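Local coordinates for protein glycoside hydrolase YxiA (Bacillus licheniformis, PDB 3LV4) that probably hydrolyses glycosidic bonds of arabinan as a calcium-binding, family 43 glycoside hydrolase with a lipocalin-like C-terminal domain, at residues 90-95 with 121-126; 144-149 with 186-191. All coordinates share one frame; numbering follows the deposited sequence.

Contact 1: residues 90-95 with 121-126; sequences YMYYNA and GIFLKS
Tyr92 and Phe123 meet rim to rim. The CD1–CE1 side of the tyrosine ring runs up to the CZ–CE2 corner of the phenylalanine, with Tyr92 CD1 and Phe123 CZ 3.8 Å apart and Tyr92 CE1 4.0 Å from the same CZ. Each ring offers its edge near its own plane, yet the two planes stand almost perpendicular. Neither ring turns a face to the other, so this is an apolar edge contact and not a stack. Phe123 reaches across because its CG sits between the backbone N and the carbonyl carbon (chi1 64°), which swings the ring toward the tyrosine although its CB does not point there. Beyond the ring, the Tyr92 hydroxyl is held by a hydrogen bond to Gly180 O.

A second, looser touch lies one residue on. Tyr93 OH comes up to the backbone around Gly121, 3.9 Å from Gly121 C, and stands 4.2 Å from CG1 of Ile122; these are van der Waals neighbours without a hydrogen bond. At Gly121 phi is 125°, an angle at which a side chain would crowd the preceding carbonyl oxygen.

The two strands are not hydrogen-bonded to each other. Strand 103-110 runs between them, and the segments diverge by 68° with a closest axis approach of 9.0 Å. Part of the setting of Phe123 comes from a classic beta bulge, in which Phe123 and Leu124 both face Leu105 of that middle strand. The four strands 80-83, 89-96, 103-110 and 118-126 make one antiparallel blade of the five-bladed beta-propeller known for family 43. On one face Tyr92 and Phe123 both rest on Met161 of strand 159-163 in the next blade, while on the other Tyr93 and Ile122 both pack on Thr67 of helix 65-71.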
# COMPACT_ATOMS: atom_id res chain seq x y z
N TYR A 90 -15.45 -9.34 -9.26
CA TYR A 90 -15.34 -10.29 -8.16
C TYR A 90 -14.83 -9.59 -6.92
O TYR A 90 -13.67 -9.13 -6.89
CB TYR A 90 -14.41 -11.44 -8.56
CG TYR A 90 -15.03 -12.38 -9.55
CD1 TYR A 90 -15.29 -11.98 -10.86
CD2 TYR A 90 -15.38 -13.67 -9.18
CE1 TYR A 90 -15.88 -12.84 -11.77
CE2 TYR A 90 -15.96 -14.54 -10.07
CZ TYR A 90 -16.21 -14.13 -11.36
OH TYR A 90 -16.80 -15.01 -12.23
N MSE A 91 -15.70 -9.48 -5.92
CA MSE A 91 -15.33 -8.89 -4.64
C MSE A 91 -14.93 -9.96 -3.64
O MSE A 91 -15.71 -10.85 -3.31
CB MSE A 91 -16.48 -8.06 -4.07
CG MSE A 91 -16.17 -7.47 -2.69
SE MSE A 91 -17.71 -6.53 -1.90
CE MSE A 91 -17.79 -5.02 -3.16
N TYR A 92 -13.71 -9.85 -3.15
CA TYR A 92 -13.23 -10.69 -2.08
C TYR A 92 -13.46 -9.94 -0.78
O TYR A 92 -12.73 -8.99 -0.46
CB TYR A 92 -11.77 -11.06 -2.33
CG TYR A 92 -11.67 -11.91 -3.59
CD1 TYR A 92 -11.67 -13.30 -3.51
CD2 TYR A 92 -11.66 -11.33 -4.85
CE1 TYR A 92 -11.61 -14.09 -4.65
CE2 TYR A 92 -11.61 -12.11 -6.01
CZ TYR A 92 -11.58 -13.49 -5.89
OH TYR A 92 -11.55 -14.27 -7.02
N TYR A 93 -14.51 -10.33 -0.06
CA TYR A 93 -14.93 -9.62 1.13
C TYR A 93 -14.54 -10.40 2.37
O TYR A 93 -14.30 -11.62 2.31
CB TYR A 93 -16.45 -9.40 1.11
CG TYR A 93 -17.23 -10.69 1.20
CD1 TYR A 93 -17.39 -11.34 2.42
CD2 TYR A 93 -17.80 -11.27 0.07
CE1 TYR A 93 -18.10 -12.53 2.51
CE2 TYR A 93 -18.52 -12.46 0.15
CZ TYR A 93 -18.65 -13.09 1.38
OH TYR A 93 -19.36 -14.27 1.47
N ASN A 94 -14.48 -9.72 3.51
CA ASN A 94 -14.08 -10.37 4.75
C ASN A 94 -14.54 -9.58 5.96
O ASN A 94 -14.73 -8.36 5.90
CB ASN A 94 -12.56 -10.58 4.77
CG ASN A 94 -11.79 -9.30 4.51
OD1 ASN A 94 -11.48 -8.95 3.36
ND2 ASN A 94 -11.47 -8.59 5.57
N ALA A 95 -14.74 -10.28 7.07
CA ALA A 95 -15.06 -9.64 8.33
C ALA A 95 -14.20 -10.27 9.42
O ALA A 95 -13.80 -11.43 9.30
CB ALA A 95 -16.53 -9.78 8.66
N GLY A 121 -20.23 -17.38 -1.63
CA GLY A 121 -19.86 -18.19 -0.48
C GLY A 121 -18.53 -17.87 0.18
O GLY A 121 -17.62 -17.30 -0.44
N ILE A 122 -18.43 -18.25 1.45
CA ILE A 122 -17.19 -18.20 2.22
C ILE A 122 -16.27 -19.33 1.78
O ILE A 122 -16.73 -20.46 1.59
CB ILE A 122 -17.48 -18.39 3.72
CG1 ILE A 122 -18.37 -17.24 4.24
CG2 ILE A 122 -16.17 -18.54 4.51
CD1 ILE A 122 -18.92 -17.46 5.65
N PHE A 123 -14.97 -19.05 1.64
CA PHE A 123 -14.02 -20.09 1.24
C PHE A 123 -12.78 -20.20 2.13
O PHE A 123 -11.99 -21.11 1.97
CB PHE A 123 -13.63 -19.98 -0.25
CG PHE A 123 -12.90 -18.71 -0.61
CD1 PHE A 123 -11.51 -18.63 -0.49
CD2 PHE A 123 -13.59 -17.60 -1.08
CE1 PHE A 123 -10.83 -17.48 -0.83
CE2 PHE A 123 -12.91 -16.43 -1.42
CZ PHE A 123 -11.53 -16.36 -1.30
N LEU A 124 -12.64 -19.27 3.08
CA LEU A 124 -11.56 -19.35 4.06
C LEU A 124 -12.08 -18.86 5.41
O LEU A 124 -12.85 -17.91 5.46
CB LEU A 124 -10.36 -18.50 3.60
CG LEU A 124 -8.95 -19.08 3.45
CD1 LEU A 124 -8.93 -20.45 2.80
CD2 LEU A 124 -8.05 -18.10 2.69
N LYS A 125 -11.66 -19.51 6.49
CA LYS A 125 -11.98 -19.05 7.84
C LYS A 125 -10.75 -19.10 8.71
O LYS A 125 -9.86 -19.93 8.49
CB LYS A 125 -13.07 -19.92 8.47
CG LYS A 125 -14.48 -19.70 7.95
CD LYS A 125 -15.45 -20.69 8.61
CE LYS A 125 -16.90 -20.36 8.32
NZ LYS A 125 -17.81 -21.45 8.79
N SER A 126 -10.69 -18.21 9.70
CA SER A 126 -9.64 -18.26 10.72
C SER A 126 -10.28 -18.08 12.09
O SER A 126 -11.44 -17.65 12.20
CB SER A 126 -8.57 -17.20 10.46
OG SER A 126 -9.11 -15.91 10.31

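Contact 2: residues 144-149 with 186-191; sequences PNVVDP and QGYGKK
With its CG set anti to the carbonyl carbon (chi1 -71°), Tyr188 lays its ring beneath Pro144, and Val146, whose CG1 takes the same setting (chi1 -60°), brings that methyl to the ring's CE1. The proline does most of the touching. Its CD stands over one face of the tyrosine, 3.9 Å from the centroid of the Tyr188 ring and 24° off the normal, a CH-pi contact displaced toward the CG end. Beside it, Pro144 CG lies 3.6 Å from Tyr188 CD1. Val146 approaches obliquely, its CG1 3.9 Å from Tyr188 CE1.

Tight turns present both sides. A type II' beta turn runs from Gln186 to Gly189, closed by Gly189 N to Gln186 O at 2.9 Å; Gly187 supplies the positive phi and Tyr188 follows it. Val146 centres an inverse gamma turn, with Val147 N 2.8 Å from Asn145 O. Asp148, two residues further on, is predicted to modulate the pKa of the catalytic acid and to orient it.

The hydroxyl of the buried Tyr188 is gripped twice, by Lys125 O and Asn133 N. Replacing Tyr188 by an alanine removes the ring under Pro144, which is likely to open a gap beside Pro144 and Val146 and leave Lys125 O and Asn133 N without their shared hydroxyl.

Around this contact, Pro144 leans on Phe171 of strand 170-175, Tyr163 OH bonds to Tyr188 O from strand 159-163, and Val146 packs on Ser103 and Leu105 of strand 103-110, which belongs to the preceding blade.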
# COMPACT_ATOMS: atom_id res chain seq x y z
N PRO A 144 -2.84 -17.63 8.96
CA PRO A 144 -3.20 -16.23 8.71
C PRO A 144 -4.52 -15.86 9.38
O PRO A 144 -5.27 -16.74 9.80
CB PRO A 144 -3.37 -16.19 7.19
CG PRO A 144 -3.83 -17.58 6.85
CD PRO A 144 -3.04 -18.48 7.77
N ASN A 145 -4.75 -14.56 9.52
CA ASN A 145 -6.07 -13.99 9.71
C ASN A 145 -6.58 -13.79 8.28
O ASN A 145 -5.91 -13.14 7.49
CB ASN A 145 -5.96 -12.64 10.43
CG ASN A 145 -7.32 -12.06 10.81
OD1 ASN A 145 -7.42 -10.90 11.24
ND2 ASN A 145 -8.36 -12.87 10.68
N VAL A 146 -7.74 -14.36 7.95
CA VAL A 146 -8.19 -14.39 6.55
C VAL A 146 -8.86 -13.09 6.10
O VAL A 146 -10.06 -13.06 5.79
CB VAL A 146 -9.06 -15.64 6.25
CG1 VAL A 146 -8.26 -16.91 6.53
CG2 VAL A 146 -10.36 -15.64 7.08
N VAL A 147 -8.05 -12.04 6.03
CA VAL A 147 -8.54 -10.72 5.67
C VAL A 147 -7.56 -10.08 4.67
O VAL A 147 -6.55 -10.68 4.31
CB VAL A 147 -8.67 -9.81 6.92
CG1 VAL A 147 -9.66 -10.42 7.91
CG2 VAL A 147 -7.30 -9.60 7.60
N ASP A 148 -7.89 -8.87 4.21
CA ASP A 148 -6.97 -8.09 3.37
C ASP A 148 -6.50 -8.77 2.09
O ASP A 148 -5.30 -8.79 1.81
CB ASP A 148 -5.74 -7.66 4.18
CG ASP A 148 -6.06 -6.67 5.28
OD1 ASP A 148 -7.26 -6.38 5.51
OD2 ASP A 148 -5.10 -6.18 5.93
N PRO A 149 -7.43 -9.30 1.27
CA PRO A 149 -7.01 -9.92 0.01
C PRO A 149 -6.63 -8.92 -1.09
O PRO A 149 -7.12 -7.79 -1.12
CB PRO A 149 -8.27 -10.67 -0.42
CG PRO A 149 -9.38 -9.78 0.10
CD PRO A 149 -8.89 -9.40 1.48
N GLN A 186 -4.76 -26.58 -1.36
CA GLN A 186 -3.75 -25.60 -0.96
C GLN A 186 -3.75 -25.20 0.52
O GLN A 186 -2.79 -24.59 0.98
CB GLN A 186 -3.89 -24.33 -1.78
CG GLN A 186 -3.76 -24.52 -3.27
CD GLN A 186 -3.84 -23.19 -3.97
OE1 GLN A 186 -2.85 -22.47 -4.05
NE2 GLN A 186 -5.02 -22.85 -4.45
N GLY A 187 -4.80 -25.53 1.25
CA GLY A 187 -4.93 -25.02 2.62
C GLY A 187 -4.94 -23.50 2.63
O GLY A 187 -5.72 -22.88 1.91
N TYR A 188 -4.07 -22.89 3.43
CA TYR A 188 -3.99 -21.43 3.46
C TYR A 188 -3.05 -20.87 2.39
O TYR A 188 -2.93 -19.65 2.24
CB TYR A 188 -3.56 -20.92 4.85
CG TYR A 188 -4.65 -21.09 5.89
CD1 TYR A 188 -5.82 -20.34 5.82
CD2 TYR A 188 -4.51 -22.00 6.93
CE1 TYR A 188 -6.82 -20.49 6.76
CE2 TYR A 188 -5.51 -22.16 7.87
CZ TYR A 188 -6.66 -21.40 7.78
OH TYR A 188 -7.67 -21.55 8.71
N GLY A 189 -2.41 -21.77 1.65
CA GLY A 189 -1.47 -21.36 0.61
C GLY A 189 -0.04 -21.24 1.08
O GLY A 189 0.35 -21.85 2.09
N LYS A 190 0.75 -20.45 0.36
CA LYS A 190 2.19 -20.35 0.61
C LYS A 190 2.51 -19.04 1.32
O LYS A 190 2.03 -17.98 0.92
CB LYS A 190 2.94 -20.41 -0.73
CG LYS A 190 4.42 -20.08 -0.64
CD LYS A 190 5.06 -19.93 -2.03
CE LYS A 190 6.58 -19.96 -1.92
NZ LYS A 190 7.26 -19.79 -3.24
N LYS A 191 3.30 -19.12 2.39
CA LYS A 191 3.65 -17.91 3.13
C LYS A 191 4.71 -17.10 2.38
O LYS A 191 5.63 -17.66 1.80
CB LYS A 191 4.14 -18.26 4.55
CG LYS A 191 4.36 -17.02 5.42
CD LYS A 191 4.54 -17.35 6.90
CE LYS A 191 5.91 -17.93 7.19
NZ LYS A 191 6.18 -18.07 8.66

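How the contacts relate
Going from the N terminus, the chain runs out along strand 89-96, back along 103-110 and out again along 118-126; contact 1 closes that excursion within one propeller blade. Contact 2 opens only afterwards, with the 144-149 loop leading into strand 150-153, and closes at the turn just before 190-193, the last strand of the next blade. The two loops therefore follow in series, neither crossing nor enclosing one another. Contact 1 ties the second and fourth strands of one blade; contact 2 ties the inter-blade loop carrying Asp148 to that turn. The end of strand 118-126 joins the two: besides Lys125, Ser126 OG makes a probable hydrogen bond of 3.1 Å to Val146 N.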